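Local coordinates for putative capsular polysaccharide biosynthesis protein (Streptococcus pneumoniae serotype 4, PDB 6EWQ) that binds pyridoxal 5'-phosphate and probably works as an aminotransferase in the biosynthesis of capsular polysaccharide, at residues 132-137 / 171-176; 177-182 / 317-322; 197-202 / 212-217. All coordinates share one frame; numbering follows the deposited sequence.

Contact 1: residues 132-137 / 171-176; sequences IIPVEL and IVIVSD. With PLP (pyridoxal-5'-phosphate), chain E.
The carboxylate of Glu136 meets Ser175 through one oxygen: Ser175 OG donates to Glu136 OE2, though the modelled 2.4 Å is very short and the exact distance doubtful. A bend at chi2 (-61°) folds the Glu136 chain back to this hydroxyl, while Tyr144 shares OE2 and the backbone N of Cys142 holds OE1, so the buried carboxylate is well supplied with partners. The second flat group, the carboxylate of Asp176, turns its oxygens to the pyridine nitrogen of the cofactor, with OD2 2.9 Å and OD1 3.1 Å from PLP N1.

Ile132 pairs in parallel with Ile173; beyond it the loop follows the strand with a single bridge, Val135-Asp176. Val174 N donates to Ile132 O at 2.8 Å, and Ile132 N, Asp176 N and Glu136 N make further bonds. Pro134, which lacks an N-H, instead sets Pro134 CD 3.4 Å from Val174 O, and its ring lies across Ile173 CG2. Branched Ile132 and Ile171 fill the apolar end, Ile132 CD1 resting on Ile171 CG2. A water donates to Asp176 O and, weakly, to Glu136 O.

Asp176 swings CG away from its own N (chi1 -174°), which carries the carboxylate past the strand end to the pyridine, where Ser93 and Ala178 N hold OD2 and OD1. An acid so placed is characteristic of fold-type I PLP enzymes, and would be expected to favour a protonated, electron-withdrawing pyridine ring.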
loop_
_atom_site.group_PDB
_atom_site.type_symbol
_atom_site.label_atom_id
_atom_site.label_comp_id
_atom_site.label_asym_id
_atom_site.label_seq_id
_atom_site.Cartn_x
_atom_site.Cartn_y
_atom_site.Cartn_z
ATOM N N ILE A 132 -15.635 15.565 -8.460
ATOM C CA ILE A 132 -15.845 14.813 -9.711
ATOM C C ILE A 132 -14.513 14.169 -10.096
ATOM O O ILE A 132 -13.454 14.833 -10.118
ATOM C CB ILE A 132 -16.312 15.751 -10.849
ATOM C CG1 ILE A 132 -17.628 16.430 -10.460
ATOM C CG2 ILE A 132 -16.511 15.006 -12.170
ATOM C CD1 ILE A 132 -17.851 17.719 -11.191
ATOM N N ILE A 133 -14.565 12.868 -10.384
ATOM C CA ILE A 133 -13.401 12.102 -10.839
ATOM C C ILE A 133 -13.609 11.663 -12.274
ATOM O O ILE A 133 -14.060 10.558 -12.523
ATOM C CB ILE A 133 -13.134 10.885 -9.936
ATOM C CG1 ILE A 133 -13.131 11.329 -8.460
ATOM C CG2 ILE A 133 -11.821 10.183 -10.352
ATOM C CD1 ILE A 133 -12.703 10.263 -7.486
ATOM N N PRO A 134 -13.243 12.521 -13.244
ATOM C CA PRO A 134 -13.221 12.034 -14.622
ATOM C C PRO A 134 -12.020 11.115 -14.866
ATOM O O PRO A 134 -11.041 11.221 -14.144
ATOM C CB PRO A 134 -13.050 13.302 -15.426
ATOM C CG PRO A 134 -12.344 14.253 -14.515
ATOM C CD PRO A 134 -12.726 13.895 -13.116
ATOM N N VAL A 135 -12.137 10.185 -15.808
ATOM C CA VAL A 135 -11.053 9.288 -16.173
ATOM C C VAL A 135 -10.554 9.665 -17.538
ATOM O O VAL A 135 -11.351 9.844 -18.456
ATOM C CB VAL A 135 -11.429 7.764 -16.112
ATOM C CG1 VAL A 135 -12.595 7.375 -17.030
ATOM C CG2 VAL A 135 -10.225 6.870 -16.439
ATOM N N GLU A 136 -9.232 9.744 -17.680
ATOM C CA GLU A 136 -8.593 10.068 -18.955
ATOM C C GLU A 136 -8.262 8.741 -19.702
ATOM O O GLU A 136 -7.126 8.285 -19.743
ATOM C CB GLU A 136 -7.348 10.886 -18.737
ATOM C CG GLU A 136 -7.336 11.831 -17.527
ATOM C CD GLU A 136 -8.380 12.910 -17.519
ATOM O OE1 GLU A 136 -9.291 12.958 -18.392
ATOM O OE2 GLU A 136 -8.246 13.746 -16.633
ATOM N N LEU A 137 -9.315 8.134 -20.244
ATOM C CA LEU A 137 -9.300 6.749 -20.736
ATOM C C LEU A 137 -8.433 6.633 -21.942
ATOM O O LEU A 137 -8.581 7.392 -22.864
ATOM C CB LEU A 137 -10.734 6.285 -21.094
ATOM C CG LEU A 137 -10.899 4.832 -21.591
ATOM C CD1 LEU A 137 -10.826 3.866 -20.435
ATOM C CD2 LEU A 137 -12.223 4.618 -22.328
ATOM N N ILE A 171 -16.982 22.367 -6.154
ATOM C CA ILE A 171 -16.652 20.982 -6.396
ATOM C C ILE A 171 -15.216 20.951 -6.877
ATOM O O ILE A 171 -14.841 21.691 -7.797
ATOM C CB ILE A 171 -17.587 20.331 -7.419
ATOM C CG1 ILE A 171 -18.991 20.203 -6.812
ATOM C CG2 ILE A 171 -17.080 18.944 -7.813
ATOM C CD1 ILE A 171 -20.096 20.008 -7.826
ATOM N N VAL A 172 -14.409 20.106 -6.225
ATOM C CA VAL A 172 -13.031 19.849 -6.660
ATOM C C VAL A 172 -13.059 18.800 -7.798
ATOM O O VAL A 172 -13.700 17.766 -7.689
ATOM C CB VAL A 172 -12.158 19.409 -5.449
ATOM C CG1 VAL A 172 -10.757 19.027 -5.883
ATOM C CG2 VAL A 172 -12.062 20.538 -4.444
ATOM N N ILE A 173 -12.348 19.067 -8.886
ATOM C CA ILE A 173 -12.178 18.083 -9.978
ATOM C C ILE A 173 -10.837 17.343 -9.809
ATOM O O ILE A 173 -9.777 17.978 -9.759
ATOM C CB ILE A 173 -12.233 18.757 -11.352
ATOM C CG1 ILE A 173 -13.592 19.435 -11.569
ATOM C CG2 ILE A 173 -11.956 17.742 -12.459
ATOM C CD1 ILE A 173 -13.666 20.323 -12.804
ATOM N N VAL A 174 -10.901 16.015 -9.682
ATOM C CA VAL A 174 -9.718 15.148 -9.417
ATOM C C VAL A 174 -9.552 14.172 -10.554
ATOM O O VAL A 174 -10.353 13.257 -10.713
ATOM C CB VAL A 174 -9.832 14.351 -8.106
ATOM C CG1 VAL A 174 -8.581 13.507 -7.890
ATOM C CG2 VAL A 174 -10.060 15.294 -6.908
ATOM N N SER A 175 -8.548 14.389 -11.372
ATOM C CA SER A 175 -8.348 13.568 -12.536
ATOM C C SER A 175 -7.750 12.167 -12.171
ATOM O O SER A 175 -6.635 12.056 -11.636
ATOM C CB SER A 175 -7.435 14.278 -13.540
ATOM O OG SER A 175 -6.992 13.394 -14.585
ATOM N N ASP A 176 -8.477 11.118 -12.537
ATOM C CA ASP A 176 -7.879 9.795 -12.688
ATOM C C ASP A 176 -7.082 9.726 -14.020
ATOM O O ASP A 176 -7.614 9.363 -15.085
ATOM C CB ASP A 176 -8.971 8.726 -12.645
ATOM C CG ASP A 176 -8.414 7.293 -12.657
ATOM O OD1 ASP A 176 -7.195 7.086 -12.864
ATOM O OD2 ASP A 176 -9.223 6.348 -12.484
HETATM N N1 PLP E . -7.623 3.996 -12.694
HETATM C C2 PLP E . -7.470 3.402 -13.919
HETATM C C2A PLP E . -8.299 3.903 -15.053
HETATM C C3 PLP E . -6.495 2.291 -14.105
HETATM O O3 PLP E . -6.292 1.662 -15.271
HETATM C C4 PLP E . -5.667 1.814 -13.015
HETATM C C4A PLP E . -4.647 0.650 -13.272
HETATM C C5 PLP E . -5.936 2.546 -11.708
HETATM C C6 PLP E . -6.884 3.589 -11.634
HETATM C C5A PLP E . -5.196 2.211 -10.439
HETATM O O4P PLP E . -3.862 1.894 -10.753
HETATM P P PLP E . -2.900 1.261 -9.649
HETATM O O1P PLP E . -3.013 -0.217 -9.951
HETATM O O2P PLP E . -3.582 1.626 -8.369
HETATM O O3P PLP E . -1.602 2.020 -9.980
HETATM O O HOH W 1 -6.603 7.680 -16.959
#

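Contact 2: residues 177-182 / 317-322; sequences SAHALG and SRHLYI. With PLP (pyridoxal-5'-phosphate), chain E.
His179 packs against His319 and receives Ser317 on its carbonyl, joining the type I beta turn Ser177-Ala180, in the cofactor site of this fold-type I PLP-enzyme fold, to the segment leading into strand 321-325. The imidazoles are near parallel, with planes 30° apart, but slid so far that they scarcely overlap: their centroids are 4.9 Å apart. They meet through their carbon corners, His179 CD2 lying 3.5 Å from His319 CD2. Leu320 CD1 covers one face of the His179 ring, while the cofactor's O3 lies at its edge. Histidine suits this place because the ring can pack alongside a neighbour and hydrogen-bond at its edge: His179 NE2 and PLP O3 are 2.6 Å apart, and ND1 is bonded to Ala138 N. Asn206 takes up ND1 of His319.

Ser317 fastens the backbone. Its OG sits between the backbone N and the carbonyl carbon (chi1 63°), from where Ser317 OG donates to His179 O at 2.7 Å, in the carbonyl plane. Serine suits the place because its short side chain carries a donor right up to the carbonyl, and its CB also rests against Leu181 O. Gly182 follows close to Ser317 at a positive phi of 92°, where a CB would be pressed against the preceding carbonyl oxygen. Against one face of the pyridine ring, Ala178 CB approaches PLP C2 to 3.4 Å.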
loop_
_atom_site.group_PDB
_atom_site.type_symbol
_atom_site.label_atom_id
_atom_site.label_comp_id
_atom_site.label_asym_id
_atom_site.label_seq_id
_atom_site.Cartn_x
_atom_site.Cartn_y
_atom_site.Cartn_z
ATOM N N SER A 177 -5.810 10.088 -13.950
ATOM C CA SER A 177 -4.906 9.997 -15.107
ATOM C C SER A 177 -3.974 8.735 -14.986
ATOM O O SER A 177 -2.795 8.802 -15.340
ATOM C CB SER A 177 -4.061 11.281 -15.239
ATOM O OG SER A 177 -4.886 12.425 -15.415
ATOM N N ALA A 178 -4.521 7.609 -14.542
ATOM C CA ALA A 178 -3.774 6.373 -14.539
ATOM C C ALA A 178 -3.168 6.068 -15.955
ATOM O O ALA A 178 -2.074 5.505 -16.052
ATOM C CB ALA A 178 -4.633 5.227 -14.064
ATOM N N HIS A 179 -3.864 6.459 -17.009
ATOM C CA HIS A 179 -3.443 6.167 -18.335
ATOM C C HIS A 179 -2.767 7.344 -19.037
ATOM O O HIS A 179 -2.427 7.245 -20.209
ATOM C CB HIS A 179 -4.686 5.775 -19.167
ATOM C CG HIS A 179 -5.509 4.654 -18.584
ATOM N ND1 HIS A 179 -6.812 4.428 -18.968
ATOM C CD2 HIS A 179 -5.191 3.650 -17.733
ATOM C CE1 HIS A 179 -7.295 3.380 -18.328
ATOM N NE2 HIS A 179 -6.337 2.900 -17.547
ATOM N N ALA A 180 -2.640 8.475 -18.355
ATOM C CA ALA A 180 -2.473 9.749 -19.052
ATOM C C ALA A 180 -1.260 10.567 -18.654
ATOM O O ALA A 180 -1.183 11.745 -18.997
ATOM C CB ALA A 180 -3.729 10.582 -18.915
ATOM N N LEU A 181 -0.301 9.959 -17.992
ATOM C CA LEU A 181 0.991 10.638 -17.837
ATOM C C LEU A 181 1.517 10.944 -19.256
ATOM O O LEU A 181 1.647 10.067 -20.074
ATOM C CB LEU A 181 2.002 9.794 -17.043
ATOM C CG LEU A 181 3.393 10.431 -16.794
ATOM C CD1 LEU A 181 3.325 11.537 -15.778
ATOM C CD2 LEU A 181 4.405 9.410 -16.336
ATOM N N GLY A 182 1.810 12.208 -19.525
ATOM C CA GLY A 182 2.218 12.635 -20.837
ATOM C C GLY A 182 1.168 13.112 -21.811
ATOM O O GLY A 182 1.506 13.642 -22.859
ATOM N N SER A 317 -1.414 10.386 -24.459
ATOM C CA SER A 317 -0.263 9.534 -24.185
ATOM C C SER A 317 -0.273 8.212 -24.970
ATOM O O SER A 317 0.779 7.574 -25.095
ATOM C CB SER A 317 -0.220 9.190 -22.707
ATOM O OG SER A 317 -1.381 8.453 -22.371
ATOM N N ARG A 318 -1.443 7.783 -25.452
ATOM C CA ARG A 318 -1.587 6.600 -26.297
ATOM C C ARG A 318 -1.238 5.357 -25.513
ATOM O O ARG A 318 -0.316 4.558 -25.884
ATOM C CB ARG A 318 -0.767 6.663 -27.607
ATOM C CG ARG A 318 -1.109 7.857 -28.485
ATOM C CD ARG A 318 -0.250 7.909 -29.742
ATOM N NE ARG A 318 -0.634 9.008 -30.628
ATOM C CZ ARG A 318 -0.320 10.277 -30.439
ATOM N NH1 ARG A 318 0.445 10.673 -29.430
ATOM N NH2 ARG A 318 -0.741 11.178 -31.297
ATOM N N HIS A 319 -2.022 5.178 -24.464
ATOM C CA HIS A 319 -1.856 4.054 -23.526
ATOM C C HIS A 319 -2.557 2.779 -23.946
ATOM O O HIS A 319 -1.953 1.700 -23.894
ATOM C CB HIS A 319 -2.321 4.461 -22.103
ATOM C CG HIS A 319 -2.298 3.306 -21.165
ATOM N ND1 HIS A 319 -1.160 2.546 -20.971
ATOM C CD2 HIS A 319 -3.294 2.691 -20.477
ATOM C CE1 HIS A 319 -1.466 1.513 -20.208
ATOM N NE2 HIS A 319 -2.757 1.558 -19.927
ATOM N N LEU A 320 -3.811 2.909 -24.392
ATOM C CA LEU A 320 -4.658 1.777 -24.869
ATOM C C LEU A 320 -5.253 2.026 -26.258
ATOM O O LEU A 320 -5.677 3.140 -26.572
ATOM C CB LEU A 320 -5.847 1.523 -23.947
ATOM C CG LEU A 320 -5.596 1.208 -22.465
ATOM C CD1 LEU A 320 -6.883 1.190 -21.666
ATOM C CD2 LEU A 320 -4.842 -0.105 -22.248
ATOM N N TYR A 321 -5.198 1.010 -27.125
ATOM C CA TYR A 321 -5.838 1.138 -28.453
ATOM C C TYR A 321 -7.245 0.632 -28.335
ATOM O O TYR A 321 -7.557 -0.483 -28.652
ATOM C CB TYR A 321 -5.066 0.471 -29.591
ATOM C CG TYR A 321 -5.449 1.041 -30.944
ATOM C CD1 TYR A 321 -5.081 2.313 -31.296
ATOM C CD2 TYR A 321 -6.218 0.303 -31.862
ATOM C CE1 TYR A 321 -5.419 2.836 -32.536
ATOM C CE2 TYR A 321 -6.550 0.806 -33.116
ATOM C CZ TYR A 321 -6.153 2.081 -33.449
ATOM O OH TYR A 321 -6.453 2.635 -34.679
ATOM N N ILE A 322 -8.096 1.497 -27.792
ATOM C CA ILE A 322 -9.461 1.185 -27.637
ATOM C C ILE A 322 -10.123 1.273 -29.024
ATOM O O ILE A 322 -9.967 2.265 -29.703
ATOM C CB ILE A 322 -10.123 2.100 -26.571
ATOM C CG1 ILE A 322 -9.692 1.580 -25.192
ATOM C CG2 ILE A 322 -11.664 2.042 -26.699
ATOM C CD1 ILE A 322 -10.171 2.373 -24.019
HETATM N N1 PLP E . -7.623 3.996 -12.694
HETATM C C2 PLP E . -7.470 3.402 -13.919
HETATM C C2A PLP E . -8.299 3.903 -15.053
HETATM C C3 PLP E . -6.495 2.291 -14.105
HETATM O O3 PLP E . -6.292 1.662 -15.271
HETATM C C4 PLP E . -5.667 1.814 -13.015
HETATM C C4A PLP E . -4.647 0.650 -13.272
HETATM C C5 PLP E . -5.936 2.546 -11.708
HETATM C C6 PLP E . -6.884 3.589 -11.634
HETATM C C5A PLP E . -5.196 2.211 -10.439
HETATM O O4P PLP E . -3.862 1.894 -10.753
HETATM P P PLP E . -2.900 1.261 -9.649
HETATM O O1P PLP E . -3.013 -0.217 -9.951
HETATM O O2P PLP E . -3.582 1.626 -8.369
HETATM O O3P PLP E . -1.602 2.020 -9.980
#

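Contact 3: residues 197-202 / 212-217; sequences TSFSFH and GGSATW. With PLP (pyridoxal-5'-phosphate), chain E.
Strands 197-200 and 213-217 run antiparallel, their axes 4.6 Å apart at closest approach with their directions at 166°, and make a beta hairpin with a long connection in the central mixed sheet. Thr197 pairs with Thr216, and Phe199 with Ser214, through reciprocal N-H to O bonds; Ser198 faces Ala215, and Ser200 faces Gly213, in non-hydrogen-bonded pairs. Phe201 N extends the ladder by donating to Gly212 O at 2.9 Å, from well above the carbonyl plane.

One sheet face carries Thr197, Phe199, Ser214 and Thr216. The Phe199 ring, with Thr197 CG2 over one face, toward the rim, has Ser214 OG and Thr216 CG2 at its edge, near its plane; Thr216 CG2 is 3.9 Å from Phe199 CE2. Thr216 serves both sides of its branch: with OG1 anti to the backbone N (chi1 -169°), the hydroxyl bonds to Lys57 O and Thr55 OG1, and its methyl is left for the phenyl ring. The opposite face bears small Ser198, Ser200 and Ala215, which suits it to lie against helix 64-75.

Ser200, a cofactor ligand, directs its OG toward the phosphate ester of PLP. The modelled OG position is doubtful, however, being too close to another phosphate oxygen. Glycine suits position 213, since a CB there would run into the carbonyl oxygen of Phe199. Already Gly213 CA lies 3.1 Å from Phe199 O. The same carbon packs against one face of the Phe201 ring, toward its rim, a CH-pi contact with Gly213 CA 3.8 Å from the Phe201 ring centroid.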
loop_
_atom_site.group_PDB
_atom_site.type_symbol
_atom_site.label_atom_id
_atom_site.label_comp_id
_atom_site.label_asym_id
_atom_site.label_seq_id
_atom_site.Cartn_x
_atom_site.Cartn_y
_atom_site.Cartn_z
ATOM N N THR A 197 -4.603 15.456 -9.453
ATOM C CA THR A 197 -4.460 14.359 -10.431
ATOM C C THR A 197 -3.697 13.238 -9.802
ATOM O O THR A 197 -2.701 13.516 -9.155
ATOM C CB THR A 197 -3.762 14.856 -11.700
ATOM O OG1 THR A 197 -4.571 15.893 -12.310
ATOM C CG2 THR A 197 -3.551 13.692 -12.749
ATOM N N SER A 198 -4.186 11.995 -9.977
ATOM C CA SER A 198 -3.434 10.781 -9.632
ATOM C C SER A 198 -2.938 10.054 -10.882
ATOM O O SER A 198 -3.670 9.927 -11.851
ATOM C CB SER A 198 -4.278 9.785 -8.867
ATOM O OG SER A 198 -5.305 9.340 -9.683
ATOM N N PHE A 199 -1.710 9.553 -10.827
ATOM C CA PHE A 199 -1.117 8.771 -11.922
ATOM C C PHE A 199 -0.749 7.354 -11.464
ATOM O O PHE A 199 -0.482 7.129 -10.293
ATOM C CB PHE A 199 0.187 9.421 -12.402
ATOM C CG PHE A 199 0.026 10.757 -13.033
ATOM C CD1 PHE A 199 -0.402 10.864 -14.356
ATOM C CD2 PHE A 199 0.298 11.910 -12.318
ATOM C CE1 PHE A 199 -0.542 12.119 -14.968
ATOM C CE2 PHE A 199 0.170 13.181 -12.931
ATOM C CZ PHE A 199 -0.270 13.276 -14.248
ATOM N N SER A 200 -0.705 6.398 -12.400
ATOM C CA SER A 200 -0.365 4.999 -12.090
ATOM C C SER A 200 0.895 4.605 -12.807
ATOM O O SER A 200 1.046 4.879 -14.000
ATOM C CB SER A 200 -1.503 4.043 -12.493
ATOM O OG SER A 200 -1.232 2.739 -12.074
ATOM N N PHE A 201 1.773 3.947 -12.075
ATOM C CA PHE A 201 3.028 3.420 -12.620
ATOM C C PHE A 201 3.022 1.907 -12.485
ATOM O O PHE A 201 4.066 1.248 -12.308
ATOM C CB PHE A 201 4.216 4.016 -11.866
ATOM C CG PHE A 201 4.148 5.509 -11.647
ATOM C CD1 PHE A 201 3.650 6.372 -12.610
ATOM C CD2 PHE A 201 4.678 6.074 -10.459
ATOM C CE1 PHE A 201 3.631 7.746 -12.369
ATOM C CE2 PHE A 201 4.681 7.446 -10.225
ATOM C CZ PHE A 201 4.145 8.277 -11.174
ATOM N N HIS A 202 1.831 1.342 -12.527
ATOM C CA HIS A 202 1.654 -0.101 -12.459
ATOM C C HIS A 202 2.324 -0.791 -13.670
ATOM O O HIS A 202 2.559 -0.151 -14.710
ATOM C CB HIS A 202 0.154 -0.376 -12.413
ATOM C CG HIS A 202 -0.204 -1.811 -12.424
ATOM N ND1 HIS A 202 -0.399 -2.505 -13.594
ATOM C CD2 HIS A 202 -0.456 -2.673 -11.422
ATOM C CE1 HIS A 202 -0.758 -3.746 -13.313
ATOM N NE2 HIS A 202 -0.795 -3.869 -11.996
ATOM N N GLY A 212 3.244 1.420 -8.354
ATOM C CA GLY A 212 3.470 2.773 -7.943
ATOM C C GLY A 212 2.460 3.727 -8.491
ATOM O O GLY A 212 1.553 3.365 -9.259
ATOM N N GLY A 213 2.605 4.966 -8.059
ATOM C CA GLY A 213 1.838 6.081 -8.575
ATOM C C GLY A 213 2.116 7.393 -7.852
ATOM O O GLY A 213 3.091 7.531 -7.118
ATOM N N SER A 214 1.303 8.403 -8.151
ATOM C CA SER A 214 1.558 9.751 -7.610
ATOM C C SER A 214 0.314 10.570 -7.535
ATOM O O SER A 214 -0.628 10.324 -8.270
ATOM C CB SER A 214 2.618 10.513 -8.430
ATOM O OG SER A 214 2.101 10.797 -9.718
ATOM N N ALA A 215 0.304 11.503 -6.587
ATOM C CA ALA A 215 -0.692 12.540 -6.488
ATOM C C ALA A 215 0.028 13.851 -6.780
ATOM O O ALA A 215 1.169 14.052 -6.339
ATOM C CB ALA A 215 -1.309 12.571 -5.109
ATOM N N THR A 216 -0.641 14.731 -7.522
ATOM C CA THR A 216 -0.172 16.115 -7.750
ATOM C C THR A 216 -1.384 17.021 -7.852
ATOM O O THR A 216 -2.525 16.554 -7.781
ATOM C CB THR A 216 0.777 16.230 -8.977
ATOM O OG1 THR A 216 1.400 17.507 -9.002
ATOM C CG2 THR A 216 0.071 16.011 -10.317
ATOM N N TRP A 217 -1.128 18.319 -8.020
ATOM C CA TRP A 217 -2.202 19.312 -8.072
ATOM C C TRP A 217 -1.749 20.520 -8.843
ATOM O O TRP A 217 -0.589 20.850 -8.805
ATOM C CB TRP A 217 -2.631 19.723 -6.672
ATOM C CG TRP A 217 -1.536 20.206 -5.786
ATOM C CD1 TRP A 217 -1.161 21.494 -5.587
ATOM C CD2 TRP A 217 -0.715 19.409 -4.917
ATOM N NE1 TRP A 217 -0.152 21.556 -4.667
ATOM C CE2 TRP A 217 0.158 20.290 -4.248
ATOM C CE3 TRP A 217 -0.623 18.033 -4.647
ATOM C CZ2 TRP A 217 1.110 19.848 -3.310
ATOM C CZ3 TRP A 217 0.356 17.585 -3.725
ATOM C CH2 TRP A 217 1.187 18.502 -3.054
HETATM N N1 PLP E . -7.623 3.996 -12.694
HETATM C C2 PLP E . -7.470 3.402 -13.919
HETATM C C2A PLP E . -8.299 3.903 -15.053
HETATM C C3 PLP E . -6.495 2.291 -14.105
HETATM O O3 PLP E . -6.292 1.662 -15.271
HETATM C C4 PLP E . -5.667 1.814 -13.015
HETATM C C4A PLP E . -4.647 0.650 -13.272
HETATM C C5 PLP E . -5.936 2.546 -11.708
HETATM C C6 PLP E . -6.884 3.589 -11.634
HETATM C C5A PLP E . -5.196 2.211 -10.439
HETATM O O4P PLP E . -3.862 1.894 -10.753
HETATM P P PLP E . -2.900 1.261 -9.649
HETATM O O1P PLP E . -3.013 -0.217 -9.951
HETATM O O2P PLP E . -3.582 1.626 -8.369
HETATM O O3P PLP E . -1.602 2.020 -9.980
#

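In the fold
All three contacts touch one cofactor, with centres about 13 to 14 Å apart. Contacts 1 and 3 belong to the same seven-stranded mixed sheet, where strands 172-176 and 196-200 are neighbours; Ser175 O and Ser198 N, 3.0 Å apart, probably hydrogen-bond between them. Contact 2 begins where strand 172-176 ends, and brings that strand's following loop to residues 317-322, which lead into strand 321-325 of a small antiparallel sheet. Along the chain contact 1 closes first, and the whole of contact 3 falls between the two segments of contact 2. Contacts 1, 2 and 3 thus reach the ring nitrogen, O3 and phosphate of PLP in that order.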